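Local coordinates for protein dTor_3x33L (Synthetic construct, PDB 4YY2) that is a computationally designed left-handed alpha/alpha toroid of three tandem repeats, made as a closed helical architecture and with no known natural function, at residues E10-L15 and E80-A85; E14-A19 and E25-K30. All coordinates share one frame; numbering follows the deposited sequence.

In the fold
Helix 8-20 packs on two others, the next helix in the chain and one much later, a worked case of how a closed repeat protein joins near and distant parts of its chain. Both interactions start from this helix and share E14 and L15. Interaction 2 is the local one, joining it to helix 24-36; interaction 1 reaches 65 residues further along to helix 74-86. Their centres lie about 9 Å apart, with interaction 1 about 4 Å from the centre of the chain and interaction 2 about 9 Å from it. They meet where I82 CD1 packs 3.8 Å from I16 CG1, so the hairpin-like packing at the start of the chain runs directly into the contact that brings first and later helices together.

Interaction 1: E10-L15 and E80-A85; sequences EVLLEL and ELIAEA
The flat group in the contact of L15 with I82 is the carbonyl end of L15, whose O lies 4.1 Å from I82 CG2; between the two segments the rest of the contact is aliphatic. The arrangement belongs to the inner packing of an alpha/alpha toroid, in which a helix near the start of the chain, 8-20, meets the late helix 74-86, a pairing of an early and a late helix consistent with the closed architecture. I82 carries its side of the contact alone and divides its two branches between two leucines. Its CG1 is set beside its own backbone N (chi1 -67°), and the near-extended second torsion (166°) then carries CD1 to the end of the side chain, away from the backbone. This methyl meets L12, whose side chain crosses that of isoleucine at about a right angle. L12 touches with one branch of its fork, whereas L15 offers the base of its side chain, CB, and points from the backbone toward the other helix. Within the two segments, L15 CA and I82 CA are the nearest pair, 7.2 Å apart. All three residues are buried, and no hydrogen bond crosses between the segments. L79 of helix 74-86 also touches both leucines, and I49 of helix 41-53 packs on I82. The two branch contacts have the same length: I82 CD1 stands 4.0 Å from L12 CD2, and I82 CG2 stands 4.0 Å from L15 CB.

Interaction 2: E14-A19 and E25-K30; sequences ELIAEA and EEVKEK
With CG1 of V27 anti to its backbone N (chi1 170°) and CG2 beside that N, the two methyls of this valine are spread so that each finds a different residue of helix 8-20. I16 answers with a first torsion of -66°, which places its CG2 anti to the backbone N while CG1 lies beside the backbone N. The valine is forked, one methyl going to alanine and the other to isoleucine. The tighter approach is on the alanine side, where V27 CG2 sits 3.7 Å from A17 CB and is equally close to A17 CA, resting against the small residue and its backbone together. Because A17 bears no more than a methyl, the backbones draw near, with A17 CA and V27 CA 6.0 Å apart. This is the joint between two consecutive helices of the alpha/alpha toroid, 8-20 and 24-36, connected by a short turn. In that turn OG1 of T23 accepts a hydrogen bond from the backbone N of E26, close to the start of the second helix. At the other methyl, V27 CG1 lies 4.2 Å from I16 CG2, a looser touch in which the two side chains cross at about a right angle. The same valine methyl also packs 3.7 Å from L13 O, one turn before A17. I16 is buried between more than these two helices, for its side chain also touches L45, L48 and I49 of helix 41-53. K30, at the end of the second segment, touches L48, and its NZ forms a salt bridge with E51 OE1.

Interaction 1: E10-L15 and E80-A85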
loop_
_atom_site.group_PDB
_atom_site.type_symbol
_atom_site.label_atom_id
_atom_site.label_comp_id
_atom_site.label_asym_id
_atom_site.label_seq_id
_atom_site.Cartn_x
_atom_site.Cartn_y
_atom_site.Cartn_z
ATOM N N GLU A 10 9.387 2.191 0.326
ATOM C CA GLU A 10 9.318 3.611 -0.005
ATOM C C GLU A 10 8.485 3.905 -1.212
ATOM O O GLU A 10 7.665 4.800 -1.210
ATOM C CB GLU A 10 10.706 4.055 -0.299
ATOM C CG GLU A 10 11.107 5.285 0.402
ATOM C CD GLU A 10 12.569 5.651 0.144
ATOM O OE1 GLU A 10 13.373 4.823 -0.407
ATOM O OE2 GLU A 10 12.893 6.801 0.518
ATOM N N VAL A 11 8.613 3.075 -2.236
ATOM C CA VAL A 11 7.789 3.229 -3.418
ATOM C C VAL A 11 6.294 2.962 -3.093
ATOM O O VAL A 11 5.394 3.723 -3.537
ATOM C CB VAL A 11 8.245 2.340 -4.554
ATOM C CG1 VAL A 11 7.336 2.471 -5.752
ATOM C CG2 VAL A 11 9.688 2.648 -4.956
ATOM N N LEU A 12 6.013 1.911 -2.310
ATOM C CA LEU A 12 4.621 1.653 -1.896
ATOM C C LEU A 12 4.039 2.835 -1.133
ATOM O O LEU A 12 2.861 3.266 -1.376
ATOM C CB LEU A 12 4.473 0.371 -1.034
ATOM C CG LEU A 12 4.773 -0.913 -1.818
ATOM C CD1 LEU A 12 4.830 -2.106 -0.882
ATOM C CD2 LEU A 12 3.804 -1.148 -2.962
ATOM N N LEU A 13 4.824 3.392 -0.233
ATOM C CA LEU A 13 4.349 4.585 0.514
ATOM C C LEU A 13 4.074 5.769 -0.382
ATOM O O LEU A 13 3.105 6.494 -0.126
ATOM C CB LEU A 13 5.322 4.972 1.610
ATOM C CG LEU A 13 5.400 3.942 2.749
ATOM C CD1 LEU A 13 6.581 4.263 3.652
ATOM C CD2 LEU A 13 4.117 3.867 3.615
ATOM N N GLU A 14 4.851 5.934 -1.440
ATOM C CA GLU A 14 4.620 7.009 -2.398
ATOM C C GLU A 14 3.347 6.813 -3.168
ATOM O O GLU A 14 2.557 7.757 -3.382
ATOM C CB GLU A 14 5.807 7.200 -3.348
ATOM C CG GLU A 14 7.034 7.795 -2.629
ATOM C CD GLU A 14 8.207 8.093 -3.569
ATOM O OE1 GLU A 14 8.113 7.794 -4.773
ATOM O OE2 GLU A 14 9.220 8.617 -3.092
ATOM N N LEU A 15 3.098 5.568 -3.553
ATOM C CA LEU A 15 1.880 5.226 -4.254
ATOM C C LEU A 15 0.666 5.463 -3.360
ATOM O O LEU A 15 -0.391 5.881 -3.842
ATOM C CB LEU A 15 1.912 3.760 -4.790
ATOM C CG LEU A 15 2.937 3.517 -5.887
ATOM C CD1 LEU A 15 3.090 2.075 -6.232
ATOM C CD2 LEU A 15 2.673 4.352 -7.139
ATOM N N GLU A 80 -2.396 -4.269 -6.112
ATOM C CA GLU A 80 -3.798 -4.397 -6.549
ATOM C C GLU A 80 -4.752 -3.654 -5.609
ATOM O O GLU A 80 -5.658 -2.933 -6.067
ATOM C CB GLU A 80 -4.184 -5.854 -6.721
ATOM C CG GLU A 80 -3.372 -6.476 -7.833
ATOM C CD GLU A 80 -3.786 -7.878 -8.224
ATOM O OE1 GLU A 80 -4.667 -8.446 -7.568
ATOM O OE2 GLU A 80 -3.191 -8.397 -9.209
ATOM N N LEU A 81 -4.465 -3.702 -4.322
ATOM C CA LEU A 81 -5.203 -2.956 -3.334
ATOM C C LEU A 81 -5.026 -1.460 -3.477
ATOM O O LEU A 81 -5.974 -0.710 -3.349
ATOM C CB LEU A 81 -4.843 -3.425 -1.928
ATOM C CG LEU A 81 -5.316 -4.836 -1.618
ATOM C CD1 LEU A 81 -4.769 -5.416 -0.296
ATOM C CD2 LEU A 81 -6.838 -4.906 -1.614
ATOM N N ILE A 82 -3.802 -1.036 -3.776
ATOM C CA ILE A 82 -3.519 0.399 -4.043
ATOM C C ILE A 82 -4.225 0.894 -5.309
ATOM O O ILE A 82 -4.825 1.997 -5.360
ATOM C CB ILE A 82 -2.017 0.666 -4.125
ATOM C CG1 ILE A 82 -1.389 0.457 -2.762
ATOM C CG2 ILE A 82 -1.760 2.083 -4.656
ATOM C CD1 ILE A 82 0.141 0.351 -2.749
ATOM N N ALA A 83 -4.269 0.034 -6.303
ATOM C CA ALA A 83 -5.017 0.364 -7.506
ATOM C C ALA A 83 -6.515 0.559 -7.216
ATOM O O ALA A 83 -7.126 1.543 -7.684
ATOM C CB ALA A 83 -4.794 -0.665 -8.604
ATOM N N GLU A 84 -7.081 -0.352 -6.450
ATOM C CA GLU A 84 -8.518 -0.228 -5.975
ATOM C C GLU A 84 -8.723 1.103 -5.240
ATOM O O GLU A 84 -9.693 1.834 -5.488
ATOM C CB GLU A 84 -8.918 -1.416 -5.088
ATOM C CG GLU A 84 -9.192 -2.730 -5.829
ATOM C CD GLU A 84 -9.329 -3.978 -4.933
ATOM O OE1 GLU A 84 -10.168 -3.952 -4.018
ATOM O OE2 GLU A 84 -8.614 -5.013 -5.128
ATOM N N ALA A 85 -7.788 1.455 -4.371
ATOM C CA ALA A 85 -7.873 2.710 -3.596
ATOM C C ALA A 85 -7.830 3.986 -4.419
ATOM O O ALA A 85 -8.408 4.987 -4.012
ATOM C CB ALA A 85 -6.798 2.762 -2.520
#

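Interaction 2: E14-A19 and E25-K30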
loop_
_atom_site.group_PDB
_atom_site.type_symbol
_atom_site.label_atom_id
_atom_site.label_comp_id
_atom_site.label_asym_id
_atom_site.label_seq_id
_atom_site.Cartn_x
_atom_site.Cartn_y
_atom_site.Cartn_z
ATOM N N GLU A 14 4.851 5.934 -1.440
ATOM C CA GLU A 14 4.620 7.009 -2.398
ATOM C C GLU A 14 3.347 6.813 -3.168
ATOM O O GLU A 14 2.557 7.757 -3.382
ATOM C CB GLU A 14 5.807 7.200 -3.348
ATOM C CG GLU A 14 7.034 7.795 -2.629
ATOM C CD GLU A 14 8.207 8.093 -3.569
ATOM O OE1 GLU A 14 8.113 7.794 -4.773
ATOM O OE2 GLU A 14 9.220 8.617 -3.092
ATOM N N LEU A 15 3.098 5.568 -3.553
ATOM C CA LEU A 15 1.880 5.226 -4.254
ATOM C C LEU A 15 0.666 5.463 -3.360
ATOM O O LEU A 15 -0.391 5.881 -3.842
ATOM C CB LEU A 15 1.912 3.760 -4.790
ATOM C CG LEU A 15 2.937 3.517 -5.887
ATOM C CD1 LEU A 15 3.090 2.075 -6.232
ATOM C CD2 LEU A 15 2.673 4.352 -7.139
ATOM N N ILE A 16 0.785 5.089 -2.083
ATOM C CA ILE A 16 -0.299 5.306 -1.087
ATOM C C ILE A 16 -0.569 6.798 -0.870
ATOM O O ILE A 16 -1.752 7.222 -0.880
ATOM C CB ILE A 16 -0.006 4.581 0.228
ATOM C CG1 ILE A 16 -0.021 3.049 -0.007
ATOM C CG2 ILE A 16 -0.978 5.023 1.301
ATOM C CD1 ILE A 16 0.593 2.248 1.125
ATOM N N ALA A 17 0.499 7.606 -0.778
ATOM C CA ALA A 17 0.298 9.043 -0.767
ATOM C C ALA A 17 -0.495 9.589 -1.942
ATOM O O ALA A 17 -1.445 10.428 -1.782
ATOM C CB ALA A 17 1.631 9.758 -0.668
ATOM N N GLU A 18 -0.117 9.173 -3.156
ATOM C CA GLU A 18 -0.893 9.597 -4.338
ATOM C C GLU A 18 -2.355 9.191 -4.248
ATOM O O GLU A 18 -3.290 10.004 -4.583
ATOM C CB GLU A 18 -0.276 9.080 -5.604
ATOM C CG GLU A 18 -0.748 9.816 -6.842
ATOM C CD GLU A 18 0.185 9.694 -8.044
ATOM O OE1 GLU A 18 1.000 8.741 -8.086
ATOM O OE2 GLU A 18 0.098 10.582 -8.955
ATOM N N ALA A 19 -2.605 7.975 -3.770
ATOM C CA ALA A 19 -3.998 7.450 -3.718
ATOM C C ALA A 19 -4.799 8.196 -2.631
ATOM O O ALA A 19 -6.020 8.280 -2.734
ATOM C CB ALA A 19 -4.039 5.937 -3.427
ATOM N N GLU A 25 5.843 12.503 2.677
ATOM C CA GLU A 25 6.337 12.597 4.077
ATOM C C GLU A 25 5.261 12.362 5.150
ATOM O O GLU A 25 5.551 11.812 6.192
ATOM C CB GLU A 25 7.101 13.903 4.399
ATOM C CG GLU A 25 8.496 13.951 3.839
ATOM C CD GLU A 25 9.408 12.804 4.359
ATOM O OE1 GLU A 25 9.563 12.644 5.611
ATOM O OE2 GLU A 25 9.980 12.090 3.493
ATOM N N GLU A 26 4.041 12.859 4.898
ATOM C CA GLU A 26 2.905 12.636 5.781
ATOM C C GLU A 26 2.639 11.140 5.930
ATOM O O GLU A 26 2.487 10.585 7.030
ATOM C CB GLU A 26 1.664 13.386 5.228
ATOM C CG GLU A 26 1.700 14.842 5.575
ATOM C CD GLU A 26 0.651 15.678 4.860
ATOM O OE1 GLU A 26 0.115 15.283 3.812
ATOM O OE2 GLU A 26 0.384 16.754 5.362
ATOM N N VAL A 27 2.658 10.442 4.779
ATOM C CA VAL A 27 2.364 9.019 4.824
ATOM C C VAL A 27 3.521 8.286 5.560
ATOM O O VAL A 27 3.269 7.412 6.400
ATOM C CB VAL A 27 2.161 8.501 3.402
ATOM C CG1 VAL A 27 2.095 6.971 3.372
ATOM C CG2 VAL A 27 0.878 9.119 2.890
ATOM N N LYS A 28 4.739 8.666 5.253
ATOM C CA LYS A 28 5.922 8.086 5.875
ATOM C C LYS A 28 5.843 8.262 7.349
ATOM O O LYS A 28 6.167 7.352 8.107
ATOM C CB LYS A 28 7.188 8.821 5.399
ATOM C CG LYS A 28 8.496 8.290 5.977
ATOM C CD LYS A 28 9.762 8.989 5.468
ATOM C CE LYS A 28 11.001 8.272 6.000
ATOM N NZ LYS A 28 12.256 8.787 5.412
ATOM N N GLU A 29 5.510 9.462 7.797
ATOM C CA GLU A 29 5.499 9.698 9.242
ATOM C C GLU A 29 4.405 8.913 9.928
ATOM O O GLU A 29 4.645 8.406 11.033
ATOM C CB GLU A 29 5.464 11.150 9.633
ATOM C CG GLU A 29 6.737 11.875 9.242
ATOM C CD GLU A 29 7.937 11.571 10.128
ATOM O OE1 GLU A 29 7.841 10.872 11.163
ATOM O OE2 GLU A 29 8.989 12.034 9.719
ATOM N N LYS A 30 3.226 8.819 9.324
ATOM C CA LYS A 30 2.182 7.926 9.853
ATOM C C LYS A 30 2.644 6.467 9.958
ATOM O O LYS A 30 2.468 5.817 10.978
ATOM C CB LYS A 30 0.906 7.961 9.010
ATOM C CG LYS A 30 0.083 9.222 9.216
ATOM C CD LYS A 30 -0.920 9.455 8.082
ATOM C CE LYS A 30 -2.093 8.517 8.171
ATOM N NZ LYS A 30 -3.034 8.900 7.080
#